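Local coordinates for protein amidohydrolase (Xanthomonas campestris pv. campestris, PDB 4DZH) that probably deaminates adenosine-type nucleosides such as 5'-methylthioadenosine, as a zinc-dependent hydrolase of the amidohydrolase superfamily, at residues C287-L292 against M326-R331; A333-K338 against L401-G406. All coordinates share one frame; numbering follows the deposited sequence.

Interaction 1: residues C287-L292 against M326-R331; sequences CPESNL and MFSENR. With MG (magnesium ion), chain B.
The E289 and E329 side chains run alongside each other, pointing opposite ways. E329 takes a backbone N-H of the other helix, whereas E289 OE2 is held by side-chain hydroxyls. E329 OE1 accepts the backbone N of E289 at 2.9 Å in a nearly straight bond (167°), met on the syn side but 28° out of the carboxylate plane. C287 is the N-cap residue of the helix it precedes, so this N-H lies in the first turn, and the helix end would probably help to stabilise the carboxylate charge. CG of E329 stands anti to its backbone N, and the bend at chi2 swings the carboxylate across to the other helix. S328 OG donates to the syn lone pair of E289 OE2 at 2.6 Å; the same hydroxyl accepts R331 NH2 at 3.0 Å. T332 OG1 is a further hydrogen-bond partner of E289 OE2.

The metal takes the other oxygen: E289 OE1 binds magnesium at 2.0 Å, and N321, D323 and three waters complete the shell. One of these waters donates to E329 OE2, making E329 a second-shell residue, and N321 ND2 bonds the same oxygen. The two carboxylates approach to 3.5 Å between E289 OE1 and E329 OE2, a closeness that the cation and the donors probably make tolerable.

A further water joins E329 OE1 to the backbone N of S290. The P288 ring and the aliphatic part of E289 lie against the E329 carboxylate, P288 CD being 3.2 Å from E329 OE1.

The short helical segments cross at 70°, their axes 10.1 Å apart. Helix 288-293 follows strand 283-286 of the TIM-barrel, while helix 326-341 packs M326 and N330 on strand 310-313, and R331 meets its counterpart of the second subunit.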
ATOM      1  N   CYS A 287      13.147  -4.792  -1.602  1.00 17.40           N
ATOM      2  CA  CYS A 287      12.051  -4.528  -2.546  1.00 13.28           C
ATOM      3  C   CYS A 287      10.886  -5.479  -2.199  1.00 14.35           C
ATOM      4  O   CYS A 287      10.596  -6.459  -2.910  1.00 15.58           O
ATOM      5  CB  CYS A 287      12.539  -4.782  -3.976  1.00 17.85           C
ATOM      6  SG  CYS A 287      13.938  -3.752  -4.461  1.00 16.35           S
ATOM      7  N   PRO A 288      10.189  -5.203  -1.096  1.00 16.92           N
ATOM      8  CA  PRO A 288       9.212  -6.186  -0.616  1.00 16.70           C
ATOM      9  C   PRO A 288       8.039  -6.448  -1.567  1.00 14.84           C
ATOM     10  O   PRO A 288       7.555  -7.564  -1.699  1.00 16.34           O
ATOM     11  CB  PRO A 288       8.701  -5.563   0.700  1.00 17.17           C
ATOM     12  CG  PRO A 288       9.085  -4.061   0.615  1.00 14.85           C
ATOM     13  CD  PRO A 288      10.368  -4.046  -0.180  1.00 15.27           C
ATOM     14  N   GLU A 289       7.490  -5.390  -2.196  1.00 13.98           N
ATOM     15  CA  GLU A 289       6.302  -5.626  -2.996  1.00 13.11           C
ATOM     16  C   GLU A 289       6.603  -6.500  -4.212  1.00 13.06           C
ATOM     17  O   GLU A 289       5.771  -7.398  -4.548  1.00 15.38           O
ATOM     18  CB  GLU A 289       5.567  -4.302  -3.372  1.00 16.46           C
ATOM     19  CG  GLU A 289       5.070  -3.541  -2.113  1.00 16.75           C
ATOM     20  CD  GLU A 289       4.293  -2.272  -2.376  1.00 19.54           C
ATOM     21  OE1 GLU A 289       3.993  -1.966  -3.571  1.00 13.94           O
ATOM     22  OE2 GLU A 289       3.940  -1.623  -1.356  1.00 17.42           O
ATOM     23  N   SER A 290       7.731  -6.236  -4.881  1.00 14.18           N
ATOM     24  CA  SER A 290       8.151  -7.063  -6.003  1.00 14.75           C
ATOM     25  C   SER A 290       8.396  -8.497  -5.529  1.00 17.11           C
ATOM     26  O   SER A 290       7.960  -9.446  -6.204  1.00 17.97           O
ATOM     27  CB  SER A 290       9.407  -6.496  -6.636  1.00 17.28           C
ATOM     28  OG  SER A 290       9.931  -7.400  -7.608  1.00 18.82           O
ATOM     29  N   ASN A 291       9.079  -8.635  -4.383  1.00 15.40           N
ATOM     30  CA  ASN A 291       9.397  -9.976  -3.854  1.00 17.40           C
ATOM     31  C   ASN A 291       8.086 -10.756  -3.576  1.00 21.17           C
ATOM     32  O   ASN A 291       7.974 -11.976  -3.840  1.00 19.17           O
ATOM     33  CB  ASN A 291      10.186  -9.901  -2.542  1.00 15.35           C
ATOM     34  CG  ASN A 291      11.593  -9.324  -2.657  1.00 17.60           C
ATOM     35  OD1 ASN A 291      12.187  -8.967  -1.631  1.00 19.83           O
ATOM     36  ND2 ASN A 291      12.153  -9.224  -3.882  1.00 15.08           N
ATOM     37  N   LEU A 292       7.086 -10.086  -2.986  1.00 16.39           N
ATOM     38  CA  LEU A 292       5.879 -10.792  -2.668  1.00 14.08           C
ATOM     39  C   LEU A 292       5.149 -11.146  -3.960  1.00 18.30           C
ATOM     40  O   LEU A 292       4.690 -12.278  -4.139  1.00 19.56           O
ATOM     41  CB  LEU A 292       4.982  -9.941  -1.743  1.00 15.91           C
ATOM     42  CG  LEU A 292       5.506  -9.628  -0.349  1.00 15.65           C
ATOM     43  CD1 LEU A 292       4.436  -8.712   0.328  1.00 14.92           C
ATOM     44  CD2 LEU A 292       5.611 -10.915   0.437  1.00 18.29           C
ATOM     45  N   MET A 326       6.872   4.939  -3.095  1.00 11.63           N
ATOM     46  CA  MET A 326       7.729   4.623  -1.943  1.00 12.48           C
ATOM     47  C   MET A 326       6.996   4.731  -0.626  1.00 14.58           C
ATOM     48  O   MET A 326       7.431   4.120   0.361  1.00 15.57           O
ATOM     49  CB  MET A 326       8.985   5.508  -1.938  1.00 12.49           C
ATOM     50  CG  MET A 326      10.008   5.087  -2.964  1.00 13.12           C
ATOM     51  SD  MET A 326      10.906   3.586  -2.475  1.00 14.24           S
ATOM     52  CE  MET A 326      11.810   4.181  -1.024  1.00 16.10           C
ATOM     53  N   PHE A 327       5.901   5.517  -0.525  1.00 11.28           N
ATOM     54  CA  PHE A 327       5.153   5.527   0.738  1.00 13.47           C
ATOM     55  C   PHE A 327       4.591   4.135   0.996  1.00 14.56           C
ATOM     56  O   PHE A 327       4.676   3.614   2.107  1.00 13.93           O
ATOM     57  CB  PHE A 327       4.009   6.557   0.700  1.00 12.69           C
ATOM     58  CG  PHE A 327       4.454   7.967   0.997  1.00 12.44           C
ATOM     59  CD1 PHE A 327       5.147   8.712   0.050  1.00 14.83           C
ATOM     60  CD2 PHE A 327       4.157   8.539   2.225  1.00 19.19           C
ATOM     61  CE1 PHE A 327       5.574  10.001   0.326  1.00 16.52           C
ATOM     62  CE2 PHE A 327       4.576   9.852   2.514  1.00 19.29           C
ATOM     63  CZ  PHE A 327       5.265  10.565   1.579  1.00 17.61           C
ATOM     64  N   SER A 328       4.027   3.527  -0.042  1.00 11.45           N
ATOM     65  CA  SER A 328       3.551   2.158   0.045  1.00 13.88           C
ATOM     66  C   SER A 328       4.659   1.169   0.290  1.00 14.24           C
ATOM     67  O   SER A 328       4.502   0.287   1.127  1.00 13.25           O
ATOM     68  CB  SER A 328       2.809   1.759  -1.218  1.00 15.66           C
ATOM     69  OG  SER A 328       2.294   0.426  -1.106  1.00 13.77           O
ATOM     70  N   GLU A 329       5.749   1.291  -0.465  1.00 13.95           N
ATOM     71  CA  GLU A 329       6.866   0.363  -0.304  1.00 10.56           C
ATOM     72  C   GLU A 329       7.371   0.359   1.163  1.00 15.05           C
ATOM     73  O   GLU A 329       7.674  -0.729   1.740  1.00 15.34           O
ATOM     74  CB  GLU A 329       8.002   0.744  -1.252  1.00 10.28           C
ATOM     75  CG  GLU A 329       8.858  -0.491  -1.527  1.00 11.75           C
ATOM     76  CD  GLU A 329       8.219  -1.452  -2.468  1.00 16.45           C
ATOM     77  OE1 GLU A 329       8.572  -2.669  -2.384  1.00 18.01           O
ATOM     78  OE2 GLU A 329       7.401  -1.048  -3.314  1.00 15.38           O
ATOM     79  N   ASN A 330       7.444   1.553   1.764  1.00 14.57           N
ATOM     80  CA  ASN A 330       7.895   1.692   3.144  1.00 13.95           C
ATOM     81  C   ASN A 330       6.945   0.999   4.075  1.00 13.19           C
ATOM     82  O   ASN A 330       7.372   0.257   4.977  1.00 14.43           O
ATOM     83  CB  ASN A 330       7.973   3.159   3.584  1.00 16.87           C
ATOM     84  CG  ASN A 330       9.057   3.960   2.854  1.00 16.62           C
ATOM     85  OD1 ASN A 330       9.989   3.413   2.263  1.00 14.96           O
ATOM     86  ND2 ASN A 330       8.955   5.287   2.957  1.00 16.78           N
ATOM     87  N   ARG A 331       5.630   1.248   3.913  1.00 10.62           N
ATOM     88  CA  ARG A 331       4.645   0.572   4.755  1.00 12.18           C
ATOM     89  C   ARG A 331       4.738  -0.957   4.603  1.00 13.18           C
ATOM     90  O   ARG A 331       4.721  -1.677   5.604  1.00 15.22           O
ATOM     91  CB  ARG A 331       3.236   1.035   4.426  1.00 13.76           C
ATOM     92  CG  ARG A 331       2.193   0.339   5.303  1.00 12.97           C
ATOM     93  CD  ARG A 331       1.110  -0.432   4.492  1.00 15.67           C
ATOM     94  NE  ARG A 331       0.489   0.541   3.599  1.00 17.83           N
ATOM     95  CZ  ARG A 331       0.646   0.543   2.271  1.00 19.44           C
ATOM     96  NH1 ARG A 331       0.133   1.534   1.556  1.00 20.59           N
ATOM     97  NH2 ARG A 331       1.329  -0.424   1.627  1.00 17.28           N
TER
HETATM   98 MG    MG B 501       3.666  -0.563  -4.973  1.00 12.88          MG
HETATM   99  O   HOH W   1       9.359  -3.861  -4.590  1.00 16.13           O
HETATM  100  O   HOH W   2       5.247   0.448  -4.150  1.00 13.28           O
HETATM  101  O   HOH W   3       2.018  -1.674  -5.830  1.00 16.38           O
HETATM  102  O   HOH W   4       2.158   0.480  -3.876  1.00 14.69           O

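Interaction 2: residues A333-K338 against L401-G406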
ATOM      1  N   ALA A 333       7.324  -2.732   3.697  1.00 13.24           N
ATOM      2  CA  ALA A 333       8.598  -3.141   4.343  1.00 12.76           C
ATOM      3  C   ALA A 333       8.374  -3.213   5.850  1.00 17.52           C
ATOM      4  O   ALA A 333       8.765  -4.186   6.504  1.00 18.60           O
ATOM      5  CB  ALA A 333       9.739  -2.175   4.020  1.00 15.55           C
ATOM      6  N   ALA A 334       7.752  -2.185   6.402  1.00 17.07           N
ATOM      7  CA  ALA A 334       7.641  -2.139   7.850  1.00 18.73           C
ATOM      8  C   ALA A 334       6.736  -3.241   8.380  1.00 18.75           C
ATOM      9  O   ALA A 334       7.045  -3.817   9.447  1.00 20.05           O
ATOM     10  CB  ALA A 334       7.127  -0.763   8.298  1.00 16.45           C
ATOM     11  N   ILE A 335       5.604  -3.523   7.719  1.00 15.55           N
ATOM     12  CA  ILE A 335       4.652  -4.494   8.285  1.00 13.73           C
ATOM     13  C   ILE A 335       5.111  -5.914   7.971  1.00 17.05           C
ATOM     14  O   ILE A 335       5.037  -6.792   8.832  1.00 17.19           O
ATOM     15  CB  ILE A 335       3.180  -4.214   7.875  1.00 15.99           C
ATOM     16  CG1 ILE A 335       2.989  -4.446   6.357  1.00 16.50           C
ATOM     17  CG2 ILE A 335       2.816  -2.758   8.312  1.00 18.48           C
ATOM     18  CD1 ILE A 335       1.566  -4.184   5.908  1.00 17.00           C
ATOM     19  N   LEU A 336       5.671  -6.120   6.778  1.00 18.17           N
ATOM     20  CA  LEU A 336       6.182  -7.439   6.432  1.00 19.20           C
ATOM     21  C   LEU A 336       7.320  -7.793   7.380  1.00 18.71           C
ATOM     22  O   LEU A 336       7.471  -8.951   7.743  1.00 22.11           O
ATOM     23  CB  LEU A 336       6.735  -7.435   4.987  1.00 17.25           C
ATOM     24  CG  LEU A 336       7.224  -8.841   4.569  1.00 16.03           C
ATOM     25  CD1 LEU A 336       6.106  -9.785   4.450  1.00 16.72           C
ATOM     26  CD2 LEU A 336       7.874  -8.657   3.217  1.00 18.32           C
ATOM     27  N   ALA A 337       8.126  -6.814   7.770  1.00 17.70           N
ATOM     28  CA  ALA A 337       9.309  -7.143   8.572  1.00 21.71           C
ATOM     29  C   ALA A 337       8.890  -7.768   9.908  1.00 21.94           C
ATOM     30  O   ALA A 337       9.541  -8.711  10.412  1.00 24.56           O
ATOM     31  CB  ALA A 337      10.180  -5.917   8.788  1.00 20.31           C
ATOM     32  N   LYS A 338       7.783  -7.280  10.467  1.00 19.30           N
ATOM     33  CA  LYS A 338       7.281  -7.759  11.754  1.00 18.89           C
ATOM     34  C   LYS A 338       6.795  -9.207  11.633  1.00 20.85           C
ATOM     35  O   LYS A 338       7.083 -10.052  12.506  1.00 21.70           O
ATOM     36  CB  LYS A 338       6.151  -6.824  12.235  1.00 18.65           C
ATOM     37  CG  LYS A 338       6.667  -5.430  12.552  1.00 18.33           C
ATOM     38  CD  LYS A 338       5.535  -4.358  12.443  1.00 16.09           C
ATOM     39  CE  LYS A 338       5.994  -2.963  12.798  1.00 19.45           C
ATOM     40  NZ  LYS A 338       7.035  -2.361  11.880  1.00 23.07           N
ATOM     41  N   LEU A 401       3.588   8.956   8.882  1.00 16.48           N
ATOM     42  CA  LEU A 401       4.241   8.962   7.578  1.00 14.02           C
ATOM     43  C   LEU A 401       4.390   7.548   7.033  1.00 17.53           C
ATOM     44  O   LEU A 401       4.302   7.323   5.806  1.00 19.84           O
ATOM     45  CB  LEU A 401       5.636   9.577   7.715  1.00 12.86           C
ATOM     46  CG  LEU A 401       5.528  11.090   7.859  1.00 13.92           C
ATOM     47  CD1 LEU A 401       6.934  11.649   8.245  1.00 19.64           C
ATOM     48  CD2 LEU A 401       5.053  11.763   6.618  1.00 18.49           C
ATOM     49  N   ILE A 402       4.587   6.593   7.922  1.00 13.82           N
ATOM     50  CA  ILE A 402       4.807   5.214   7.482  1.00 15.29           C
ATOM     51  C   ILE A 402       3.516   4.402   7.341  1.00 19.56           C
ATOM     52  O   ILE A 402       3.352   3.664   6.356  1.00 18.53           O
ATOM     53  CB  ILE A 402       5.772   4.523   8.441  1.00 16.23           C
ATOM     54  CG1 ILE A 402       7.169   5.207   8.399  1.00 13.40           C
ATOM     55  CG2 ILE A 402       5.936   3.045   8.085  1.00 18.82           C
ATOM     56  CD1 ILE A 402       7.877   5.008   7.073  1.00 15.54           C
ATOM     57  N   TYR A 403       2.582   4.537   8.291  1.00 15.01           N
ATOM     58  CA  TYR A 403       1.449   3.630   8.322  1.00 14.03           C
ATOM     59  C   TYR A 403       0.144   4.233   7.854  1.00 13.21           C
ATOM     60  O   TYR A 403      -0.884   3.509   7.793  1.00 13.50           O
ATOM     61  CB  TYR A 403       1.253   3.072   9.727  1.00 15.74           C
ATOM     62  CG  TYR A 403       2.456   2.291  10.279  1.00 17.12           C
ATOM     63  CD1 TYR A 403       2.954   1.166   9.620  1.00 17.21           C
ATOM     64  CD2 TYR A 403       3.097   2.704  11.450  1.00 19.94           C
ATOM     65  CE1 TYR A 403       4.047   0.457  10.107  1.00 18.09           C
ATOM     66  CE2 TYR A 403       4.211   2.002  11.947  1.00 19.39           C
ATOM     67  CZ  TYR A 403       4.671   0.879  11.267  1.00 20.37           C
ATOM     68  OH  TYR A 403       5.753   0.156  11.737  1.00 19.56           O
ATOM     69  N   ALA A 404       0.113   5.516   7.563  1.00 12.28           N
ATOM     70  CA  ALA A 404      -1.171   6.120   7.122  1.00 12.88           C
ATOM     71  C   ALA A 404      -1.090   7.076   5.915  1.00 13.68           C
ATOM     72  O   ALA A 404      -2.044   7.149   5.110  1.00 16.29           O
ATOM     73  CB  ALA A 404      -1.876   6.846   8.301  1.00 17.29           C
ATOM     74  N   ALA A 405      -0.008   7.851   5.786  1.00 14.22           N
ATOM     75  CA  ALA A 405       0.099   8.802   4.704  1.00 17.65           C
ATOM     76  C   ALA A 405       0.148   8.096   3.376  1.00 16.30           C
ATOM     77  O   ALA A 405       0.880   7.089   3.210  1.00 19.81           O
ATOM     78  CB  ALA A 405       1.367   9.638   4.881  1.00 15.84           C
ATOM     79  N   GLY A 406      -0.602   8.614   2.411  1.00 16.63           N
ATOM     80  CA  GLY A 406      -0.465   8.178   1.042  1.00 16.52           C
ATOM     81  C   GLY A 406       0.395   9.115   0.224  1.00 17.07           C
ATOM     82  O   GLY A 406       0.568  10.283   0.562  1.00 17.55           O
TER
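Y403 reaches from the last turn of helix 397-403 to helix 326-341, its ring lying beside the methyl groups of A334 and I335 and its hydroxyl meeting K338. A334, with only a methyl, lets the CE1 corner of the ring come in, 3.8 Å from A334 CB. I335 CG2 closes on the same corner at 3.9 Å from Y403 CE1; both methyls approach the ring obliquely. The first torsion of I335 (chi1 67°) turns CG2 to the ring, while CG1, between N and the carbonyl carbon, runs elsewhere.

I402 fills in from its own side. Its CG2 touches A334 CB at 4.0 Å and also sits over one face of the Y403 ring, offset toward the rim, so that a single methyl bridges the ring and the alanine. T352 of helix 349-363 touches both A334 and I402.

Beyond the ring, K338 approaches from the opposite direction, near the ring plane at the hydroxyl edge. Its chain runs extended until chi4 (65°) turns the ammonium back, where NZ donates to Y403 OH at 2.8 Å. The same NZ donates to A334 O at 2.8 Å, one turn earlier in its helix, from 53° above the carbonyl plane, and to A346 O.

Three bonds thus hold this buried ammonium in place. Y403 OH is hydrogen-bonded to D93 of the second subunit too, and K293 of that subunit makes a cation-pi contact with the ring. A phenol between a lysine and an aspartate would probably be polarised, and its bonds tie this intrachain contact to the dimer interface.

Interactions 1 and 2, with centres 9 Å apart, use successive turns of helix 326-341: its first turns face the magnesium site, and the following ones meet helix 397-403. They touch directly, R331 CB lying 3.3 Å from I402 O and P288 CG 3.8 Å from A333 N. Interaction 1 belongs to the metal region: the side chain of S290 is about 4 Å from a bound zinc ion and hydrogen-bonds to the zinc ligand D316. Interaction 2 stands farther back, the I335 side chain being about 7 Å from a magnesium ion. Both contacts border the second subunit, so helix 326-341 connects the metal-bearing core with the dimer interface.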